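Local coordinates for reticulocyte binding protein (Streptococcus agalactiae COH1, PDB 3FAW) that probably hydrolyses alpha-1,6-glucosidic linkages of pullulan and branched alpha-glucans as a cell-wall-anchored pullulanase of group B Streptococcus, at residues L70-D84 with I96-S110. Residues are numbered along the deposited sequence; the frame is centred on the assembly and turned at random.
Sequences LKVTDKNQNAIQISD and IKGDFNPKQGHFNIS
Val-72 stands beside Ile-109 as its non-hydrogen-bonded antiparallel partner, the two side chains pointing the same way. Ile-109 CD1, folded over by chi2 of -53°, touches both Val-72 methyls, 3.7 Å from CG2. Val-72 CG1 also meets Phe-100 CE1 at 3.9 Å, where Ile-80 CG2 arrives as well. Phe-100 in turn sets CD1 over the centre of the Phe-107 ring, while Gly-105 lies over the opposite face of Phe-107 near its rim. Leu-70 and Ile-96 meet tip to tip, CD2 to CD1 at 3.8 Å, extending the apolar layer. On the other side of the strands, Ser-110 OG sits between its backbone N and carbonyl carbon (chi1 62°) and donates a hydrogen bond to Lys-71 O from above the carbonyl plane at 3.2 Å; Ser-110 N hydrogen-bonds to the same oxygen. Past the strand, the extended Lys-75 chain runs past the Gln-104 and Gly-105 carbonyl oxygens until NZ donates a hydrogen bond to Lys-103 O at 3.1 Å. Asp-74 opens a type I turn, its OD1 accepting from Asn-76 N (an Asx turn) and Asn-78 N on opposite carboxylate faces. A classic beta bulge sets Ser-83 and Asp-84 against Lys-97, and Asp-84 OD1 forms a salt bridge with Lys-63 NZ. Strands 40-47 and 50-55 add side chains to the apolar layer, the core of a small, mostly antiparallel N-terminal beta domain.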
loop_
_atom_site.group_PDB
_atom_site.type_symbol
_atom_site.label_atom_id
_atom_site.label_comp_id
_atom_site.label_asym_id
_atom_site.label_seq_id
_atom_site.Cartn_x
_atom_site.Cartn_y
_atom_site.Cartn_z
ATOM N N LEU A 70 -3.347 -48.952 15.905
ATOM C CA LEU A 70 -2.504 -47.762 15.773
ATOM C C LEU A 70 -1.100 -47.988 16.337
ATOM O O LEU A 70 -0.946 -48.442 17.474
ATOM C CB LEU A 70 -3.161 -46.578 16.487
ATOM C CG LEU A 70 -2.607 -45.185 16.185
ATOM C CD1 LEU A 70 -3.006 -44.735 14.781
ATOM C CD2 LEU A 70 -3.095 -44.192 17.228
ATOM N N LYS A 71 -0.083 -47.671 15.538
ATOM C CA LYS A 71 1.313 -47.751 15.975
ATOM C C LYS A 71 2.114 -46.538 15.505
ATOM O O LYS A 71 1.894 -46.021 14.408
ATOM C CB LYS A 71 1.964 -49.042 15.474
ATOM C CG LYS A 71 1.443 -50.293 16.167
ATOM C CD LYS A 71 2.154 -51.547 15.686
ATOM C CE LYS A 71 1.522 -52.799 16.286
ATOM N NZ LYS A 71 2.105 -54.051 15.715
ATOM N N VAL A 72 3.037 -46.096 16.355
ATOM C CA VAL A 72 3.894 -44.947 16.079
ATOM C C VAL A 72 5.358 -45.370 16.144
ATOM O O VAL A 72 5.762 -46.064 17.078
ATOM C CB VAL A 72 3.672 -43.826 17.110
ATOM C CG1 VAL A 72 4.577 -42.637 16.817
ATOM C CG2 VAL A 72 2.210 -43.401 17.134
ATOM N N THR A 73 6.147 -44.956 15.154
ATOM C CA THR A 73 7.587 -45.212 15.165
ATOM C C THR A 73 8.370 -43.937 14.860
ATOM O O THR A 73 7.825 -42.972 14.323
ATOM C CB THR A 73 7.986 -46.331 14.171
ATOM O OG1 THR A 73 7.648 -45.942 12.835
ATOM C CG2 THR A 73 7.276 -47.643 14.514
ATOM N N ASP A 74 9.648 -43.944 15.223
ATOM C CA ASP A 74 10.522 -42.786 15.037
ATOM C C ASP A 74 11.233 -42.836 13.680
ATOM O O ASP A 74 10.953 -43.713 12.858
ATOM C CB ASP A 74 11.523 -42.672 16.205
ATOM C CG ASP A 74 12.577 -43.777 16.214
ATOM O OD1 ASP A 74 12.653 -44.581 15.258
ATOM O OD2 ASP A 74 13.342 -43.835 17.198
ATOM N N LYS A 75 12.152 -41.897 13.455
ATOM C CA LYS A 75 12.875 -41.781 12.180
ATOM C C LYS A 75 13.681 -43.031 11.790
ATOM O O LYS A 75 13.947 -43.253 10.606
ATOM C CB LYS A 75 13.800 -40.554 12.198
ATOM C CG LYS A 75 14.984 -40.653 13.157
ATOM C CD LYS A 75 15.815 -39.378 13.147
ATOM C CE LYS A 75 17.079 -39.529 13.978
ATOM N NZ LYS A 75 17.842 -38.252 14.064
ATOM N N ASN A 76 14.075 -43.828 12.784
ATOM C CA ASN A 76 14.815 -45.071 12.548
ATOM C C ASN A 76 13.942 -46.326 12.674
ATOM O O ASN A 76 14.453 -47.422 12.909
ATOM C CB ASN A 76 16.008 -45.152 13.507
ATOM C CG ASN A 76 16.992 -44.012 13.316
ATOM O OD1 ASN A 76 17.135 -43.475 12.215
ATOM N ND2 ASN A 76 17.681 -43.639 14.388
ATOM N N GLN A 77 12.628 -46.153 12.520
ATOM C CA GLN A 77 11.653 -47.259 12.511
ATOM C C GLN A 77 11.457 -47.948 13.872
ATOM O O GLN A 77 10.843 -49.017 13.942
ATOM C CB GLN A 77 12.023 -48.304 11.444
ATOM C CG GLN A 77 12.264 -47.733 10.044
ATOM C CD GLN A 77 13.145 -48.632 9.186
ATOM O OE1 GLN A 77 14.301 -48.894 9.526
ATOM N NE2 GLN A 77 12.605 -49.100 8.065
ATOM N N ASN A 78 11.952 -47.333 14.948
ATOM C CA ASN A 78 11.829 -47.898 16.295
ATOM C C ASN A 78 10.508 -47.500 16.947
ATOM O O ASN A 78 10.072 -46.353 16.836
ATOM C CB ASN A 78 13.000 -47.457 17.180
ATOM C CG ASN A 78 14.352 -47.926 16.652
ATOM O OD1 ASN A 78 15.340 -47.195 16.716
ATOM N ND2 ASN A 78 14.398 -49.150 16.128
ATOM N N ALA A 79 9.891 -48.456 17.638
ATOM C CA ALA A 79 8.556 -48.285 18.220
ATOM C C ALA A 79 8.526 -47.249 19.344
ATOM O O ALA A 79 9.407 -47.227 20.204
ATOM C CB ALA A 79 8.037 -49.630 18.735
ATOM N N ILE A 80 7.503 -46.396 19.326
ATOM C CA ILE A 80 7.290 -45.399 20.376
ATOM C C ILE A 80 6.020 -45.746 21.157
ATOM O O ILE A 80 4.993 -46.092 20.568
ATOM C CB ILE A 80 7.174 -43.968 19.797
ATOM C CG1 ILE A 80 8.375 -43.641 18.905
ATOM C CG2 ILE A 80 7.073 -42.941 20.919
ATOM C CD1 ILE A 80 9.708 -43.618 19.640
ATOM N N GLN A 81 6.099 -45.654 22.483
ATOM C CA GLN A 81 4.980 -46.011 23.350
ATOM C C GLN A 81 3.903 -44.928 23.332
ATOM O O GLN A 81 4.191 -43.751 23.545
ATOM C CB GLN A 81 5.468 -46.245 24.786
ATOM C CG GLN A 81 4.417 -46.843 25.721
ATOM C CD GLN A 81 5.011 -47.355 27.029
ATOM O OE1 GLN A 81 6.109 -46.963 27.425
ATOM N NE2 GLN A 81 4.280 -48.235 27.704
ATOM N N ILE A 82 2.666 -45.338 23.067
ATOM C CA ILE A 82 1.518 -44.442 23.119
ATOM C C ILE A 82 1.009 -44.374 24.560
ATOM O O ILE A 82 0.552 -45.379 25.105
ATOM C CB ILE A 82 0.387 -44.925 22.186
ATOM C CG1 ILE A 82 0.883 -44.970 20.738
ATOM C CG2 ILE A 82 -0.841 -44.020 22.307
ATOM C CD1 ILE A 82 -0.165 -45.424 19.739
ATOM N N SER A 83 1.097 -43.192 25.170
ATOM C CA SER A 83 0.642 -42.995 26.550
ATOM C C SER A 83 -0.882 -43.037 26.663
ATOM O O SER A 83 -1.421 -43.653 27.580
ATOM C CB SER A 83 1.178 -41.673 27.115
ATOM O OG SER A 83 2.585 -41.729 27.276
ATOM N N ASP A 84 -1.564 -42.374 25.731
ATOM C CA ASP A 84 -3.032 -42.379 25.666
ATOM C C ASP A 84 -3.490 -41.810 24.314
ATOM O O ASP A 84 -2.691 -41.213 23.581
ATOM C CB ASP A 84 -3.615 -41.541 26.814
ATOM C CG ASP A 84 -5.075 -41.864 27.113
ATOM O OD1 ASP A 84 -5.655 -42.776 26.479
ATOM O OD2 ASP A 84 -5.644 -41.189 27.992
ATOM N N ILE A 96 -3.006 -38.199 19.724
ATOM C CA ILE A 96 -2.131 -39.261 20.214
ATOM C C ILE A 96 -1.105 -38.669 21.177
ATOM O O ILE A 96 -0.390 -37.730 20.818
ATOM C CB ILE A 96 -1.376 -39.946 19.041
ATOM C CG1 ILE A 96 -2.352 -40.371 17.933
ATOM C CG2 ILE A 96 -0.590 -41.148 19.543
ATOM C CD1 ILE A 96 -1.680 -40.697 16.607
ATOM N N LYS A 97 -1.034 -39.228 22.389
ATOM C CA LYS A 97 -0.130 -38.751 23.441
ATOM C C LYS A 97 1.033 -39.713 23.677
ATOM O O LYS A 97 0.875 -40.936 23.596
ATOM C CB LYS A 97 -0.884 -38.560 24.762
ATOM C CG LYS A 97 -2.011 -37.539 24.707
ATOM C CD LYS A 97 -2.716 -37.444 26.051
ATOM C CE LYS A 97 -4.051 -36.727 25.942
ATOM N NZ LYS A 97 -3.887 -35.271 25.646
ATOM N N GLY A 98 2.190 -39.140 24.004
ATOM C CA GLY A 98 3.414 -39.898 24.258
ATOM C C GLY A 98 4.610 -38.963 24.308
ATOM O O GLY A 98 4.443 -37.751 24.278
ATOM N N ASP A 99 5.814 -39.519 24.390
ATOM C CA ASP A 99 7.038 -38.715 24.406
ATOM C C ASP A 99 7.612 -38.658 22.992
ATOM O O ASP A 99 8.270 -39.597 22.538
ATOM C CB ASP A 99 8.057 -39.301 25.397
ATOM C CG ASP A 99 9.269 -38.396 25.615
ATOM O OD1 ASP A 99 9.574 -37.540 24.755
ATOM O OD2 ASP A 99 9.923 -38.544 26.667
ATOM N N PHE A 100 7.350 -37.555 22.295
ATOM C CA PHE A 100 7.736 -37.418 20.888
ATOM C C PHE A 100 8.854 -36.388 20.709
ATOM O O PHE A 100 8.613 -35.253 20.288
ATOM C CB PHE A 100 6.516 -37.051 20.042
ATOM C CG PHE A 100 5.374 -38.023 20.170
ATOM C CD1 PHE A 100 5.547 -39.365 19.858
ATOM C CD2 PHE A 100 4.119 -37.592 20.584
ATOM C CE1 PHE A 100 4.489 -40.265 19.964
ATOM C CE2 PHE A 100 3.061 -38.481 20.696
ATOM C CZ PHE A 100 3.245 -39.822 20.385
ATOM N N ASN A 101 10.079 -36.804 21.027
ATOM C CA ASN A 101 11.261 -35.946 20.911
ATOM C C ASN A 101 11.491 -35.569 19.448
ATOM O O ASN A 101 11.737 -36.449 18.618
ATOM C CB ASN A 101 12.494 -36.665 21.482
ATOM C CG ASN A 101 13.723 -35.759 21.604
ATOM O OD1 ASN A 101 13.745 -34.631 21.112
ATOM N ND2 ASN A 101 14.756 -36.267 22.268
ATOM N N PRO A 102 11.402 -34.262 19.118
ATOM C CA PRO A 102 11.551 -33.855 17.715
ATOM C C PRO A 102 12.919 -34.179 17.103
ATOM O O PRO A 102 13.038 -34.239 15.881
ATOM C CB PRO A 102 11.303 -32.339 17.750
ATOM C CG PRO A 102 11.496 -31.928 19.158
ATOM C CD PRO A 102 11.147 -33.108 20.005
ATOM N N LYS A 103 13.930 -34.399 17.943
ATOM C CA LYS A 103 15.259 -34.806 17.476
ATOM C C LYS A 103 15.266 -36.239 16.923
ATOM O O LYS A 103 16.121 -36.588 16.106
ATOM C CB LYS A 103 16.284 -34.663 18.606
ATOM C CG LYS A 103 16.512 -33.215 19.043
ATOM C CD LYS A 103 17.580 -33.113 20.119
ATOM C CE LYS A 103 18.045 -31.675 20.324
ATOM N NZ LYS A 103 16.957 -30.786 20.820
ATOM N N GLN A 104 14.314 -37.055 17.377
ATOM C CA GLN A 104 14.111 -38.410 16.856
ATOM C C GLN A 104 13.019 -38.439 15.782
ATOM O O GLN A 104 12.680 -39.508 15.266
ATOM C CB GLN A 104 13.720 -39.362 17.990
ATOM C CG GLN A 104 14.702 -39.407 19.163
ATOM C CD GLN A 104 16.062 -39.965 18.784
ATOM O OE1 GLN A 104 16.175 -40.833 17.918
ATOM N NE2 GLN A 104 17.106 -39.470 19.442
ATOM N N GLY A 105 12.468 -37.268 15.459
ATOM C CA GLY A 105 11.396 -37.148 14.471
ATOM C C GLY A 105 11.976 -37.061 13.071
ATOM O O GLY A 105 13.197 -37.022 12.920
ATOM N N HIS A 106 11.138 -37.028 12.034
ATOM C CA HIS A 106 9.680 -37.059 12.146
ATOM C C HIS A 106 9.181 -38.466 12.435
ATOM O O HIS A 106 9.875 -39.448 12.169
ATOM C CB HIS A 106 9.041 -36.571 10.844
ATOM C CG HIS A 106 9.375 -35.153 10.500
ATOM N ND1 HIS A 106 10.143 -34.812 9.408
ATOM C CD2 HIS A 106 9.045 -33.989 11.106
ATOM C CE1 HIS A 106 10.270 -33.499 9.355
ATOM N NE2 HIS A 106 9.610 -32.975 10.373
ATOM N N PHE A 107 7.966 -38.554 12.963
ATOM C CA PHE A 107 7.388 -39.836 13.348
ATOM C C PHE A 107 6.504 -40.430 12.249
ATOM O O PHE A 107 5.889 -39.706 11.467
ATOM C CB PHE A 107 6.644 -39.683 14.676
ATOM C CG PHE A 107 7.544 -39.254 15.802
ATOM C CD1 PHE A 107 8.227 -40.195 16.558
ATOM C CD2 PHE A 107 7.756 -37.909 16.065
ATOM C CE1 PHE A 107 9.079 -39.805 17.574
ATOM C CE2 PHE A 107 8.610 -37.515 17.081
ATOM C CZ PHE A 107 9.272 -38.465 17.835
ATOM N N ASN A 108 6.496 -41.757 12.172
ATOM C CA ASN A 108 5.615 -42.478 11.259
ATOM C C ASN A 108 4.398 -42.998 12.014
ATOM O O ASN A 108 4.532 -43.764 12.971
ATOM C CB ASN A 108 6.348 -43.648 10.599
ATOM C CG ASN A 108 5.528 -44.301 9.494
ATOM O OD1 ASN A 108 5.392 -43.750 8.400
ATOM N ND2 ASN A 108 4.979 -45.480 9.776
ATOM N N ILE A 109 3.215 -42.571 11.587
ATOM C CA ILE A 109 1.962 -43.066 12.147
ATOM C C ILE A 109 1.399 -44.093 11.172
ATOM O O ILE A 109 1.355 -43.843 9.969
ATOM C CB ILE A 109 0.937 -41.931 12.366
ATOM C CG1 ILE A 109 1.601 -40.702 13.009
ATOM C CG2 ILE A 109 -0.217 -42.418 13.229
ATOM C CD1 ILE A 109 2.364 -40.999 14.286
ATOM N N SER A 110 0.983 -45.250 11.685
ATOM C CA SER A 110 0.474 -46.323 10.829
ATOM C C SER A 110 -0.828 -46.927 11.344
ATOM O O SER A 110 -1.054 -47.032 12.549
ATOM C CB SER A 110 1.524 -47.424 10.645
ATOM O OG SER A 110 1.855 -48.042 11.875
HETATM O O HOH W 1 6.379 -42.335 24.553
#